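Local coordinates for protein glucose-6-phosphate dehydrogenase (Trypanosoma cruzi, PDB 5AQ1) that catalyses the NADP-dependent oxidation of glucose 6-phosphate to 6-phosphogluconolactone, the first step of the pentose phosphate pathway, at residues A291-R303 / N453-A466. Sequence-based numbering, arbitrary orientation.
Sequences AEDIRDEKVQVLR and NSTNFVRVDELDAA
Arg295 reaches from helix 291-302 into the 454-458 loop, and Arg459 reaches back from the N-cap of the next helix to Glu292 and Asp296. This near-parallel helix pair of the glucose-6-phosphate dehydrogenase C-terminal domain illustrates how like charges share an interface through a common acceptor: Glu292 OE2 takes Arg295 NH1 on its syn lone pair (2.8 Å) and Arg459 NH1 on its anti one. The segment axes of 291-302 and 460-466 run 9.1 Å apart at 20°.

On the buried side, the Arg295 guanidinium lies between Arg459 CB over one face and Ser454 O over the other, while NE and NH2 both grip Phe457 O, NE at 3.0 Å. Beside it Lys298 NZ meets Glu462 OE2 at 3.1 Å; Gln276 of helix 264-282 bonds to both side chains, and two waters continue the polar seam. Glu462 OE1 accepts the backbone N-H of Arg459 almost straight on, at 3.1 Å from N. Further along, Val299 CG2 packs on Glu462 CA, and Leu302 CB touches Ala465 CB at 3.8 Å.

The more exposed side is a salt-bridge network. Arg459 has CG anti to the backbone N (chi1 -154°), and a bend at chi3 (69°) turns its guanidinium toward Glu292 and Asp296. Its NE and NH2 hold Asp461 side-on. Asp296 OD2 pairs with Arg287 of the second subunit, whereas Arg459 NH1 and NH2 close end-on upon Asp296 OD1, each at 2.9 Å and from opposite faces of the carboxylate.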
loop_
_atom_site.group_PDB
_atom_site.type_symbol
_atom_site.label_atom_id
_atom_site.label_comp_id
_atom_site.label_asym_id
_atom_site.label_seq_id
_atom_site.Cartn_x
_atom_site.Cartn_y
_atom_site.Cartn_z
ATOM N N ALA B 291 8.502 -7.192 27.621
ATOM C CA ALA B 291 9.926 -7.102 27.308
ATOM C C ALA B 291 10.407 -8.135 26.291
ATOM O O ALA B 291 11.142 -7.803 25.359
ATOM C CB ALA B 291 10.739 -7.221 28.586
ATOM N N GLU B 292 9.999 -9.385 26.481
ATOM C CA GLU B 292 10.468 -10.473 25.629
ATOM C C GLU B 292 9.840 -10.449 24.240
ATOM O O GLU B 292 10.474 -10.879 23.276
ATOM C CB GLU B 292 10.255 -11.836 26.306
ATOM C CG GLU B 292 11.530 -12.474 26.859
ATOM C CD GLU B 292 12.461 -11.489 27.547
ATOM O OE1 GLU B 292 12.149 -11.056 28.675
ATOM O OE2 GLU B 292 13.504 -11.142 26.954
ATOM N N ASP B 293 8.611 -9.953 24.130
ATOM C CA ASP B 293 7.996 -9.772 22.817
ATOM C C ASP B 293 8.749 -8.722 21.999
ATOM O O ASP B 293 8.909 -8.874 20.788
ATOM C CB ASP B 293 6.516 -9.397 22.941
ATOM C CG ASP B 293 5.623 -10.601 23.186
ATOM O OD1 ASP B 293 6.059 -11.737 22.923
ATOM O OD2 ASP B 293 4.470 -10.415 23.629
ATOM N N ILE B 294 9.216 -7.666 22.663
ATOM C CA ILE B 294 9.989 -6.614 21.997
ATOM C C ILE B 294 11.393 -7.109 21.632
ATOM O O ILE B 294 11.848 -6.927 20.505
ATOM C CB ILE B 294 10.069 -5.337 22.857
ATOM C CG1 ILE B 294 8.682 -4.684 22.946
ATOM C CG2 ILE B 294 11.064 -4.350 22.267
ATOM C CD1 ILE B 294 8.549 -3.625 24.021
ATOM N N ARG B 295 12.064 -7.752 22.579
ATOM C CA ARG B 295 13.408 -8.272 22.342
ATOM C C ARG B 295 13.448 -9.372 21.284
ATOM O O ARG B 295 14.412 -9.469 20.529
ATOM C CB ARG B 295 14.007 -8.801 23.636
ATOM C CG ARG B 295 14.663 -7.733 24.496
ATOM C CD ARG B 295 14.713 -8.198 25.939
ATOM N NE ARG B 295 16.062 -8.183 26.491
ATOM C CZ ARG B 295 16.480 -8.952 27.498
ATOM N NH1 ARG B 295 15.663 -9.826 28.085
ATOM N NH2 ARG B 295 17.731 -8.848 27.920
ATOM N N ASP B 296 12.408 -10.204 21.242
ATOM C CA ASP B 296 12.273 -11.210 20.188
ATOM C C ASP B 296 12.336 -10.563 18.806
ATOM O O ASP B 296 13.056 -11.039 17.935
ATOM C CB ASP B 296 10.957 -11.990 20.328
ATOM C CG ASP B 296 11.031 -13.112 21.362
ATOM O OD1 ASP B 296 12.033 -13.213 22.099
ATOM O OD2 ASP B 296 10.066 -13.897 21.433
ATOM N N GLU B 297 11.593 -9.474 18.614
ATOM C CA GLU B 297 11.563 -8.798 17.314
ATOM C C GLU B 297 12.904 -8.174 16.955
ATOM O O GLU B 297 13.290 -8.157 15.786
ATOM C CB GLU B 297 10.470 -7.723 17.267
ATOM C CG GLU B 297 9.044 -8.246 17.367
ATOM C CD GLU B 297 8.692 -9.283 16.313
ATOM O OE1 GLU B 297 9.303 -9.285 15.223
ATOM O OE2 GLU B 297 7.783 -10.094 16.574
ATOM N N LYS B 298 13.608 -7.657 17.958
ATOM C CA LYS B 298 14.928 -7.073 17.738
ATOM C C LYS B 298 15.922 -8.145 17.287
ATOM O O LYS B 298 16.698 -7.920 16.363
ATOM C CB LYS B 298 15.426 -6.369 19.002
ATOM C CG LYS B 298 14.600 -5.150 19.384
ATOM C CD LYS B 298 14.929 -4.646 20.780
ATOM C CE LYS B 298 16.237 -3.878 20.804
ATOM N NZ LYS B 298 16.638 -3.504 22.188
ATOM N N VAL B 299 15.877 -9.313 17.922
ATOM C CA VAL B 299 16.736 -10.427 17.533
ATOM C C VAL B 299 16.381 -10.912 16.132
ATOM O O VAL B 299 17.265 -11.174 15.318
ATOM C CB VAL B 299 16.630 -11.615 18.516
ATOM C CG1 VAL B 299 17.395 -12.824 17.993
ATOM C CG2 VAL B 299 17.159 -11.226 19.886
ATOM N N GLN B 300 15.082 -11.033 15.870
ATOM C CA GLN B 300 14.575 -11.536 14.594
ATOM C C GLN B 300 15.122 -10.744 13.412
ATOM O O GLN B 300 15.610 -11.328 12.451
ATOM C CB GLN B 300 13.044 -11.491 14.602
ATOM C CG GLN B 300 12.357 -11.982 13.334
ATOM C CD GLN B 300 12.701 -13.411 12.987
ATOM O OE1 GLN B 300 12.988 -14.210 13.865
ATOM N NE2 GLN B 300 12.673 -13.739 11.700
ATOM N N VAL B 301 15.041 -9.418 13.493
ATOM C CA VAL B 301 15.488 -8.553 12.401
ATOM C C VAL B 301 17.013 -8.509 12.276
ATOM O O VAL B 301 17.542 -8.471 11.163
ATOM C CB VAL B 301 14.891 -7.119 12.494
ATOM C CG1 VAL B 301 15.504 -6.311 13.630
ATOM C CG2 VAL B 301 15.071 -6.382 11.174
ATOM N N LEU B 302 17.722 -8.526 13.400
ATOM C CA LEU B 302 19.185 -8.516 13.359
ATOM C C LEU B 302 19.751 -9.766 12.681
ATOM O O LEU B 302 20.771 -9.690 11.995
ATOM C CB LEU B 302 19.785 -8.357 14.760
ATOM C CG LEU B 302 19.737 -6.961 15.397
ATOM C CD1 LEU B 302 20.501 -6.981 16.710
ATOM C CD2 LEU B 302 20.297 -5.878 14.484
ATOM N N ARG B 303 19.076 -10.903 12.842
ATOM C CA ARG B 303 19.482 -12.138 12.167
ATOM C C ARG B 303 19.235 -12.102 10.650
ATOM O O ARG B 303 19.740 -12.952 9.919
ATOM C CB ARG B 303 18.796 -13.353 12.803
ATOM C CG ARG B 303 19.327 -13.682 14.191
ATOM C CD ARG B 303 18.631 -14.879 14.823
ATOM N NE ARG B 303 18.984 -16.150 14.177
ATOM C CZ ARG B 303 18.170 -16.908 13.430
ATOM N NH1 ARG B 303 16.906 -16.558 13.194
ATOM N NH2 ARG B 303 18.629 -18.043 12.908
ATOM N N ASN B 453 12.171 -4.750 34.433
ATOM C CA ASN B 453 11.832 -4.664 33.021
ATOM C C ASN B 453 13.088 -4.763 32.158
ATOM O O ASN B 453 13.917 -3.851 32.144
ATOM C CB ASN B 453 11.100 -3.350 32.740
ATOM C CG ASN B 453 10.700 -3.193 31.284
ATOM O OD1 ASN B 453 10.905 -4.088 30.466
ATOM N ND2 ASN B 453 10.124 -2.044 30.956
ATOM N N SER B 454 13.204 -5.864 31.420
ATOM C CA SER B 454 14.388 -6.140 30.600
ATOM C C SER B 454 14.340 -5.557 29.188
ATOM O O SER B 454 15.257 -5.785 28.407
ATOM C CB SER B 454 14.608 -7.650 30.504
ATOM O OG SER B 454 14.827 -8.207 31.782
ATOM N N THR B 455 13.288 -4.808 28.863
ATOM C CA THR B 455 13.079 -4.295 27.504
ATOM C C THR B 455 14.329 -3.650 26.906
ATOM O O THR B 455 14.724 -3.978 25.785
ATOM C CB THR B 455 11.929 -3.265 27.467
ATOM O OG1 THR B 455 10.714 -3.890 27.894
ATOM C CG2 THR B 455 11.735 -2.701 26.067
ATOM N N ASN B 456 14.948 -2.751 27.665
ATOM C CA ASN B 456 16.067 -1.942 27.171
ATOM C C ASN B 456 17.431 -2.450 27.628
ATOM O O ASN B 456 18.308 -1.663 27.985
ATOM C CB ASN B 456 15.865 -0.484 27.589
ATOM C CG ASN B 456 14.653 0.143 26.931
ATOM O OD1 ASN B 456 14.445 -0.013 25.729
ATOM N ND2 ASN B 456 13.848 0.859 27.709
ATOM N N PHE B 457 17.597 -3.770 27.607
ATOM C CA PHE B 457 18.848 -4.411 27.978
ATOM C C PHE B 457 19.155 -5.500 26.967
ATOM O O PHE B 457 18.248 -6.177 26.490
ATOM C CB PHE B 457 18.754 -4.991 29.387
ATOM C CG PHE B 457 18.601 -3.950 30.453
ATOM C CD1 PHE B 457 17.345 -3.509 30.841
ATOM C CD2 PHE B 457 19.718 -3.392 31.057
ATOM C CE1 PHE B 457 17.203 -2.541 31.816
ATOM C CE2 PHE B 457 19.584 -2.424 32.037
ATOM C CZ PHE B 457 18.326 -1.998 32.416
ATOM N N VAL B 458 20.438 -5.681 26.667
ATOM C CA VAL B 458 20.853 -6.536 25.561
ATOM C C VAL B 458 20.784 -8.004 25.964
ATOM O O VAL B 458 21.501 -8.444 26.861
ATOM C CB VAL B 458 22.277 -6.194 25.076
ATOM C CG1 VAL B 458 22.606 -6.958 23.801
ATOM C CG2 VAL B 458 22.416 -4.694 24.844
ATOM N N ARG B 459 19.916 -8.758 25.292
ATOM C CA ARG B 459 19.745 -10.180 25.584
ATOM C C ARG B 459 20.909 -10.973 24.988
ATOM O O ARG B 459 21.586 -10.499 24.078
ATOM C CB ARG B 459 18.403 -10.682 25.050
ATOM C CG ARG B 459 17.852 -11.881 25.806
ATOM C CD ARG B 459 16.390 -12.130 25.476
ATOM N NE ARG B 459 16.201 -12.599 24.106
ATOM C CZ ARG B 459 15.019 -12.725 23.504
ATOM N NH1 ARG B 459 13.893 -12.405 24.137
ATOM N NH2 ARG B 459 14.961 -13.164 22.254
ATOM N N VAL B 460 21.147 -12.168 25.519
ATOM C CA VAL B 460 22.303 -12.972 25.116
ATOM C C VAL B 460 22.317 -13.262 23.611
ATOM O O VAL B 460 23.362 -13.169 22.971
ATOM C CB VAL B 460 22.415 -14.283 25.943
ATOM C CG1 VAL B 460 21.233 -15.217 25.707
ATOM C CG2 VAL B 460 23.728 -15.000 25.647
ATOM N N ASP B 461 21.154 -13.596 23.054
ATOM C CA ASP B 461 21.035 -13.908 21.625
ATOM C C ASP B 461 21.038 -12.642 20.764
ATOM O O ASP B 461 21.521 -12.657 19.633
ATOM C CB ASP B 461 19.792 -14.776 21.345
ATOM C CG ASP B 461 18.483 -14.108 21.765
ATOM O OD1 ASP B 461 18.494 -13.235 22.665
ATOM O OD2 ASP B 461 17.429 -14.473 21.197
ATOM N N GLU B 462 20.499 -11.556 21.310
ATOM C CA GLU B 462 20.565 -10.225 20.692
ATOM C C GLU B 462 22.012 -9.785 20.484
ATOM O O GLU B 462 22.367 -9.251 19.436
ATOM C CB GLU B 462 19.830 -9.227 21.592
ATOM C CG GLU B 462 19.651 -7.824 21.044
ATOM C CD GLU B 462 18.850 -6.935 21.991
ATOM O OE1 GLU B 462 18.300 -7.455 22.985
ATOM O OE2 GLU B 462 18.765 -5.711 21.743
ATOM N N LEU B 463 22.842 -10.024 21.492
ATOM C CA LEU B 463 24.265 -9.703 21.437
ATOM C C LEU B 463 24.994 -10.503 20.349
ATOM O O LEU B 463 25.770 -9.942 19.576
ATOM C CB LEU B 463 24.902 -9.985 22.797
ATOM C CG LEU B 463 26.328 -9.499 23.045
ATOM C CD1 LEU B 463 26.432 -7.980 23.134
ATOM C CD2 LEU B 463 26.809 -10.155 24.325
ATOM N N ASP B 464 24.737 -11.811 20.313
ATOM C CA ASP B 464 25.297 -12.717 19.301
ATOM C C ASP B 464 24.951 -12.286 17.871
ATOM O O ASP B 464 25.803 -12.326 16.986
ATOM C CB ASP B 464 24.795 -14.150 19.537
ATOM C CG ASP B 464 25.307 -15.136 18.488
ATOM O OD1 ASP B 464 26.501 -15.489 18.530
ATOM O OD2 ASP B 464 24.517 -15.565 17.624
ATOM N N ALA B 465 23.699 -11.893 17.651
ATOM C CA ALA B 465 23.247 -11.448 16.334
ATOM C C ALA B 465 24.008 -10.208 15.868
ATOM O O ALA B 465 24.345 -10.085 14.686
ATOM C CB ALA B 465 21.753 -11.174 16.354
ATOM N N ALA B 466 24.293 -9.302 16.802
ATOM C CA ALA B 466 25.036 -8.083 16.492
ATOM C C ALA B 466 26.480 -8.384 16.091
ATOM O O ALA B 466 26.975 -7.830 15.112
ATOM C CB ALA B 466 25.002 -7.122 17.667
HETATM O O HOH W 1 14.560 -2.013 23.613
HETATM O O HOH W 2 16.794 -5.265 24.098
HETATM O O HOH W 3 22.942 -11.338 12.616
#